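Local coordinates for cell division GTPase FtsZ, diverged (Clostridium botulinum C, PDB 3V3T), which is a diverged member of the tubulin/FtsZ family of cytoskeletal proteins, with a C-terminal domain like that of the tubulin-like protein TubZ, at residues 176-179 with 180-184; 184-187 with 188-191; 220-224 with 225-229. The protein carries 1 engineered substitution. All coordinates share one frame; numbering follows the deposited sequence. Where two conformers were deposited one is given.

Interaction 1 of 3, residues 176-179 with 180-184; sequences NKEF and ATLFN
Lys177 O is gripped twice by one residue a turn further on: Thr181 N and Thr181 OG1 both donate to it, each at 3.0 Å, and they arrive from opposite faces of the carbonyl plane. The hydroxyl reaches back because OG1 lies beside its own backbone N (chi1 -60°), which lets threonine satisfy its hydroxyl on the carbonyl one turn back in its own helix. The helix is 172-187, which follows strand 160-165, the sixth along the chain, in the parallel part of the mixed sheet, a place in the order consistent with the core helix of the tubulin/FtsZ fold. Regular i to i+4 bonds run along it, such as Phe183 N to Phe179 O at 2.8 Å.

On the buried side Phe179 and Phe183 lie side by side and point the same way. In both, CG lies anti to the backbone N, yet the rings hardly overlap, with planes 27° apart and centroids 5.7 Å apart. One face of the Phe179 ring is covered by Phe183 CB, 4.3 Å from the ring centroid and displaced toward the rim, a CH-pi contact. Large flat side chains suit this side, where Phe179 also meets Tyr162 and Leu164 of strand 160-165. Ala180, by contrast, is small enough to let helix 14-26 come close, its methyl group touching Ile26.

Glu178 and Leu182 form another side-by-side pair. The glutamate meets the leucine through CG and carries its carboxylate onward to a salt bridge with Arg169, while the branched leucine also packs on Ile215 and Glu217 of strand 211-217. Within the pair, Glu178 CG stands 4.0 Å from Leu182 CD1, and Leu182 CG rests 3.3 Å from Glu178 O.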
loop_
_atom_site.group_PDB
_atom_site.type_symbol
_atom_site.label_atom_id
_atom_site.label_comp_id
_atom_site.label_asym_id
_atom_site.label_seq_id
_atom_site.Cartn_x
_atom_site.Cartn_y
_atom_site.Cartn_z
ATOM N N ASN A 176 9.243 -4.861 3.043
ATOM C CA ASN A 176 8.913 -5.193 1.662
ATOM C C ASN A 176 8.442 -6.625 1.522
ATOM O O ASN A 176 7.422 -6.892 0.900
ATOM C CB ASN A 176 10.138 -4.970 0.767
ATOM C CG ASN A 176 10.513 -3.515 0.659
ATOM O OD1 ASN A 176 9.877 -2.659 1.278
ATOM N ND2 ASN A 176 11.540 -3.219 -0.123
ATOM N N LYS A 177 9.204 -7.546 2.101
ATOM C CA LYS A 177 8.887 -8.957 2.005
ATOM C C LYS A 177 7.572 -9.238 2.679
ATOM O O LYS A 177 6.765 -10.020 2.178
ATOM C CB LYS A 177 9.971 -9.805 2.669
ATOM C CG LYS A 177 11.274 -9.890 1.904
ATOM C CD LYS A 177 12.306 -10.670 2.718
ATOM C CE LYS A 177 13.658 -10.722 2.024
ATOM N NZ LYS A 177 14.605 -11.648 2.728
ATOM N N GLU A 178 7.364 -8.625 3.839
ATOM C CA GLU A 178 6.151 -8.892 4.590
ATOM C C GLU A 178 4.929 -8.314 3.886
ATOM O O GLU A 178 3.873 -8.953 3.848
ATOM C CB GLU A 178 6.249 -8.366 6.017
ATOM C CG GLU A 178 5.048 -8.743 6.851
ATOM C CD GLU A 178 5.374 -8.919 8.323
ATOM O OE1 GLU A 178 6.584 -8.922 8.696
ATOM O OE2 GLU A 178 4.403 -9.056 9.101
ATOM N N PHE A 179 5.068 -7.119 3.319
ATOM C CA PHE A 179 3.934 -6.533 2.613
ATOM C C PHE A 179 3.553 -7.393 1.432
ATOM O O PHE A 179 2.371 -7.647 1.193
ATOM C CB PHE A 179 4.180 -5.114 2.107
ATOM C CG PHE A 179 3.043 -4.598 1.251
ATOM C CD1 PHE A 179 1.855 -4.174 1.841
ATOM C CD2 PHE A 179 3.139 -4.600 -0.138
ATOM C CE1 PHE A 179 0.788 -3.717 1.060
ATOM C CE2 PHE A 179 2.085 -4.147 -0.927
ATOM C CZ PHE A 179 0.911 -3.700 -0.337
ATOM N N ALA A 180 4.557 -7.849 0.696
ATOM C CA ALA A 180 4.297 -8.681 -0.462
ATOM C C ALA A 180 3.540 -9.932 -0.031
ATOM O O ALA A 180 2.556 -10.331 -0.664
ATOM C CB ALA A 180 5.586 -9.041 -1.153
ATOM N N THR A 181 3.977 -10.535 1.068
ATOM C CA THR A 181 3.317 -11.738 1.562
ATOM C C THR A 181 1.881 -11.433 1.980
ATOM O O THR A 181 0.948 -12.153 1.607
ATOM C CB THR A 181 4.108 -12.381 2.714
ATOM O OG1 THR A 181 5.409 -12.730 2.239
ATOM C CG2 THR A 181 3.417 -13.647 3.226
ATOM N N LEU A 182 1.690 -10.355 2.732
ATOM C CA LEU A 182 0.354 -10.041 3.229
ATOM C C LEU A 182 -0.588 -9.726 2.072
ATOM O O LEU A 182 -1.731 -10.168 2.044
ATOM C CB LEU A 182 0.392 -8.888 4.224
ATOM C CG LEU A 182 1.054 -9.189 5.569
ATOM C CD1 LEU A 182 1.196 -7.910 6.373
ATOM C CD2 LEU A 182 0.242 -10.211 6.339
ATOM N N PHE A 183 -0.106 -8.968 1.106
ATOM C CA PHE A 183 -0.963 -8.596 -0.004
ATOM C C PHE A 183 -1.328 -9.799 -0.868
ATOM O O PHE A 183 -2.482 -9.984 -1.245
ATOM C CB PHE A 183 -0.299 -7.521 -0.860
ATOM C CG PHE A 183 -1.203 -6.957 -1.887
ATOM C CD1 PHE A 183 -2.110 -5.964 -1.550
ATOM C CD2 PHE A 183 -1.156 -7.412 -3.196
ATOM C CE1 PHE A 183 -2.960 -5.426 -2.522
ATOM C CE2 PHE A 183 -1.994 -6.880 -4.155
ATOM C CZ PHE A 183 -2.899 -5.882 -3.810
ATOM N N ASN A 184 -0.337 -10.614 -1.187
ATOM C CA ASN A 184 -0.592 -11.816 -1.953
ATOM C C ASN A 184 -1.489 -12.812 -1.198
ATOM O O ASN A 184 -2.358 -13.454 -1.797
ATOM C CB ASN A 184 0.725 -12.461 -2.395
ATOM C CG ASN A 184 0.512 -13.589 -3.368
ATOM O OD1 ASN A 184 0.024 -13.383 -4.485
ATOM N ND2 ASN A 184 0.873 -14.797 -2.955
#

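Interaction 2 of 3, residues 184-187 with 188-191; sequences NDFM and NMSE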
loop_
_atom_site.group_PDB
_atom_site.type_symbol
_atom_site.label_atom_id
_atom_site.label_comp_id
_atom_site.label_asym_id
_atom_site.label_seq_id
_atom_site.Cartn_x
_atom_site.Cartn_y
_atom_site.Cartn_z
ATOM N N ASN A 184 -0.337 -10.614 -1.187
ATOM C CA ASN A 184 -0.592 -11.816 -1.953
ATOM C C ASN A 184 -1.489 -12.812 -1.198
ATOM O O ASN A 184 -2.358 -13.454 -1.797
ATOM C CB ASN A 184 0.725 -12.461 -2.395
ATOM C CG ASN A 184 0.512 -13.589 -3.368
ATOM O OD1 ASN A 184 0.024 -13.383 -4.485
ATOM N ND2 ASN A 184 0.873 -14.797 -2.955
ATOM N N ASP A 185 -1.297 -12.930 0.114
ATOM C CA ASP A 185 -2.178 -13.778 0.925
ATOM C C ASP A 185 -3.601 -13.247 0.864
ATOM O O ASP A 185 -4.554 -14.008 0.725
ATOM C CB ASP A 185 -1.717 -13.827 2.379
ATOM C CG ASP A 185 -0.480 -14.673 2.564
ATOM O OD1 ASP A 185 -0.125 -15.430 1.631
ATOM O OD2 ASP A 185 0.133 -14.579 3.641
ATOM N N PHE A 186 -3.728 -11.926 0.955
ATOM C CA PHE A 186 -5.014 -11.256 0.817
ATOM C C PHE A 186 -5.702 -11.645 -0.506
ATOM O O PHE A 186 -6.835 -12.122 -0.511
ATOM C CB PHE A 186 -4.799 -9.744 0.981
ATOM C CG PHE A 186 -5.890 -8.895 0.425
ATOM C CD1 PHE A 186 -7.210 -9.258 0.560
ATOM C CD2 PHE A 186 -5.584 -7.704 -0.218
ATOM C CE1 PHE A 186 -8.205 -8.456 0.047
ATOM C CE2 PHE A 186 -6.574 -6.898 -0.721
ATOM C CZ PHE A 186 -7.887 -7.273 -0.591
ATOM N N MET A 187 -4.995 -11.498 -1.620
ATOM C CA MET A 187 -5.525 -11.921 -2.915
ATOM C C MET A 187 -5.832 -13.421 -3.017
ATOM O O MET A 187 -6.603 -13.834 -3.877
ATOM C CB MET A 187 -4.556 -11.524 -4.029
ATOM C CG MET A 187 -4.326 -10.031 -4.138
ATOM S SD MET A 187 -5.838 -9.159 -4.613
ATOM C CE MET A 187 -6.662 -8.951 -3.048
ATOM N N ASN A 188 -5.229 -14.245 -2.166
ATOM C CA ASN A 188 -5.489 -15.691 -2.237
ATOM C C ASN A 188 -6.661 -16.203 -1.388
ATOM O O ASN A 188 -6.851 -17.413 -1.279
ATOM C CB ASN A 188 -4.239 -16.495 -1.863
ATOM C CG ASN A 188 -3.173 -16.454 -2.931
ATOM O OD1 ASN A 188 -3.456 -16.249 -4.116
ATOM N ND2 ASN A 188 -1.931 -16.671 -2.519
ATOM N N MET A 189 -7.430 -15.303 -0.777
ATOM C CA MET A 189 -8.523 -15.713 0.101
ATOM C C MET A 189 -9.644 -16.403 -0.662
ATOM O O MET A 189 -10.543 -16.993 -0.058
ATOM C CB MET A 189 -9.083 -14.522 0.879
ATOM C CG MET A 189 -8.152 -13.980 1.935
ATOM S SD MET A 189 -8.744 -12.416 2.590
ATOM C CE MET A 189 -9.957 -12.978 3.777
ATOM N N SER A 190 -9.594 -16.329 -1.990
ATOM C CA SER A 190 -10.611 -16.985 -2.812
ATOM C C SER A 190 -10.264 -18.430 -3.170
ATOM O O SER A 190 -11.110 -19.147 -3.706
ATOM C CB SER A 190 -10.904 -16.181 -4.084
ATOM O OG SER A 190 -9.704 -15.727 -4.689
ATOM N N GLU A 191 -9.038 -18.863 -2.876
ATOM C CA GLU A 191 -8.626 -20.228 -3.187
ATOM C C GLU A 191 -9.667 -21.231 -2.691
ATOM O O GLU A 191 -9.984 -21.271 -1.500
ATOM C CB GLU A 191 -7.243 -20.527 -2.598
ATOM C CG GLU A 191 -6.113 -19.762 -3.282
ATOM C CD GLU A 191 -4.761 -19.960 -2.611
ATOM O OE1 GLU A 191 -4.725 -20.218 -1.387
ATOM O OE2 GLU A 191 -3.732 -19.852 -3.313
#
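Met189 lays its sulfur at the edge of the Phe186 ring, close to the ring plane: SD is 4.1 Å from Phe186 CD1. This Met-aromatic contact suits a flexible, polarisable side chain, which can bend at chi3 (81°) beside a rigid ring. On another side of the same turn the amides of Asn184 and Asn188 stand nearly perpendicular, their planes 79° apart, with ND2 of Asn184 3.4 Å from ND2 of Asn188. Two donors cannot bond to each other; the oxygens are held elsewhere: OD1 of each asparagine accepts from Lys4 NZ, and Tyr30 OH also bonds to Asn184 OD1, consistent with the two ND2 groups lying close.

Here helix 172-187 of the tubulin/FtsZ fold comes to its end, and Asn188 is the first residue to leave helical backbone angles. Its N keeps a weak bond to Asn184 O and gains another to Asp185 O at 3.0 Å, approaching from above that carbonyl's plane. The shift to three-residue spacing continues with Met189 N to Phe186 O, 3.2 Å.

Further out, Val283 of strand 281-287 touches both Phe186 and Met189, Leu206 of helix 200-208 packs on Phe186, and Lys279 pairs with the carboxylate of Asp185.

Interaction 3 of 3, residues 220-224 with 225-229; sequences DKEDI and QVALA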
loop_
_atom_site.group_PDB
_atom_site.type_symbol
_atom_site.label_atom_id
_atom_site.label_comp_id
_atom_site.label_asym_id
_atom_site.label_seq_id
_atom_site.Cartn_x
_atom_site.Cartn_y
_atom_site.Cartn_z
ATOM N N ASP A 220 -2.642 -19.120 14.949
ATOM C CA ASP A 220 -3.739 -20.059 15.142
ATOM C C ASP A 220 -3.784 -20.535 16.590
ATOM O O ASP A 220 -4.776 -21.113 17.034
ATOM C CB ASP A 220 -3.585 -21.266 14.208
ATOM C CG ASP A 220 -2.312 -22.055 14.477
ATOM O OD1 ASP A 220 -1.256 -21.427 14.700
ATOM O OD2 ASP A 220 -2.366 -23.303 14.471
ATOM N N LYS A 221 -2.705 -20.275 17.326
ATOM C CA LYS A 221 -2.537 -20.808 18.680
ATOM C C LYS A 221 -3.314 -20.102 19.796
ATOM O O LYS A 221 -4.354 -20.595 20.241
ATOM C CB LYS A 221 -1.050 -20.855 19.046
ATOM C CG LYS A 221 -0.227 -21.785 18.171
ATOM C CD LYS A 221 1.196 -21.901 18.688
ATOM C CE LYS A 221 1.897 -23.119 18.102
ATOM N NZ LYS A 221 3.092 -23.513 18.904
ATOM N N GLU A 222 -2.798 -18.963 20.255
ATOM C CA GLU A 222 -3.302 -18.324 21.473
ATOM C C GLU A 222 -4.712 -17.745 21.352
ATOM O O GLU A 222 -5.348 -17.825 20.303
ATOM C CB GLU A 222 -2.316 -17.262 21.987
ATOM C CG GLU A 222 -1.668 -16.428 20.895
ATOM C CD GLU A 222 -0.562 -15.520 21.412
ATOM O OE1 GLU A 222 -0.559 -15.204 22.620
ATOM O OE2 GLU A 222 0.306 -15.120 20.604
ATOM N N ASP A 223 -5.201 -17.185 22.453
ATOM C CA ASP A 223 -6.481 -16.498 22.465
ATOM C C ASP A 223 -6.556 -15.536 21.267
ATOM O O ASP A 223 -5.594 -14.831 20.954
ATOM C CB ASP A 223 -6.639 -15.747 23.785
ATOM C CG ASP A 223 -7.866 -14.867 23.815
ATOM O OD1 ASP A 223 -8.870 -15.280 24.422
ATOM O OD2 ASP A 223 -7.831 -13.754 23.242
ATOM N N ILE A 224 -7.695 -15.512 20.590
ATOM C CA ILE A 224 -7.793 -14.762 19.349
ATOM C C ILE A 224 -7.644 -13.252 19.555
ATOM O O ILE A 224 -7.049 -12.576 18.727
ATOM C CB ILE A 224 -9.080 -15.105 18.561
ATOM C CG1 ILE A 224 -9.053 -14.437 17.190
ATOM C CG2 ILE A 224 -10.325 -14.694 19.329
ATOM C CD1 ILE A 224 -10.153 -14.917 16.299
ATOM N N GLN A 225 -8.154 -12.726 20.669
ATOM C CA GLN A 225 -7.953 -11.308 20.982
ATOM C C GLN A 225 -6.471 -10.989 21.235
ATOM O O GLN A 225 -5.962 -9.953 20.791
ATOM C CB GLN A 225 -8.800 -10.872 22.176
ATOM C CG GLN A 225 -10.303 -10.861 21.925
ATOM C CD GLN A 225 -11.096 -10.314 23.108
ATOM O OE1 GLN A 225 -11.003 -9.131 23.444
ATOM N NE2 GLN A 225 -11.881 -11.176 23.741
ATOM N N VAL A 226 -5.780 -11.886 21.934
ATOM C CA VAL A 226 -4.359 -11.703 22.207
ATOM C C VAL A 226 -3.529 -11.793 20.927
ATOM O O VAL A 226 -2.630 -10.988 20.704
ATOM C CB VAL A 226 -3.827 -12.725 23.264
ATOM C CG1 VAL A 226 -2.334 -12.536 23.512
ATOM C CG2 VAL A 226 -4.605 -12.596 24.557
ATOM N N ALA A 227 -3.836 -12.771 20.086
ATOM C CA ALA A 227 -3.094 -12.955 18.843
ATOM C C ALA A 227 -3.232 -11.746 17.913
ATOM O O ALA A 227 -2.283 -11.361 17.244
ATOM C CB ALA A 227 -3.541 -14.213 18.136
ATOM N N LEU A 228 -4.416 -11.152 17.870
ATOM C CA LEU A 228 -4.652 -10.023 16.971
ATOM C C LEU A 228 -4.010 -8.761 17.522
ATOM O O LEU A 228 -3.545 -7.895 16.769
ATOM C CB LEU A 228 -6.153 -9.815 16.729
ATOM C CG LEU A 228 -6.652 -10.708 15.595
ATOM C CD1 LEU A 228 -8.160 -10.741 15.518
ATOM C CD2 LEU A 228 -6.045 -10.225 14.285
ATOM N N ALA A 229 -3.972 -8.668 18.843
ATOM C CA ALA A 229 -3.322 -7.546 19.491
ATOM C C ALA A 229 -1.824 -7.557 19.189
ATOM O O ALA A 229 -1.245 -6.524 18.870
ATOM C CB ALA A 229 -3.584 -7.578 20.988
#
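From its CB onward, Asp223 folds over the first turn of the helix that starts just after it. CB lies 3.8 Å from Val226 CG2, and the two side chains cross at about a right angle. CG, anti to the backbone N (chi1 173°), lies 4.0 Å from Val226 CG2 and turns the carboxylate toward the first N-H groups of the helix. At the tip, OD2 accepts from Val226 N at 3.1 Å through its anti lone pair, and more weakly from Gln225 N at 2.8 Å, where the bond is strongly bent. A short carboxylate suits this place: it can meet backbone N-H groups that lack a carbonyl earlier in the helix, and its negative charge probably interacts favourably with the helix dipole.

The backbone takes over at once, Ala227 N bonding to Asp223 O at 2.8 Å. Beside it Glu222 sets its CG 4.0 Å from Ala227 CB, while its OE1 approaches Val226 CG1. Ile224 and Leu228, one turn apart and side by side, both turn apolar surface to Ile261 of helix 258-265. The whole is an aspartate N-cap, opening helix 224-233 after strand 211-217 in the TubZ-like C-terminal domain.

How the interactions relate
The three contacts follow one another along the chain. Interactions 1 and 2 are successive parts of helix 172-187, sharing Asn184, with centres about 12 Å apart: the first covers the helix middle, the second its end and the start of the loop toward helix 200-208. Interaction 3 comes later, beyond strand 211-217, at the start of helix 224-233; its centre is about 21 Å from each of the others, and no atoms touch. Strand 211-217, which packs on Leu182 in interaction 1, leads into the loop of interaction 3. Together they trace the route from helix 172-187, probably the core helix of the family, into the C-terminal domain, from well inside the chain to its periphery.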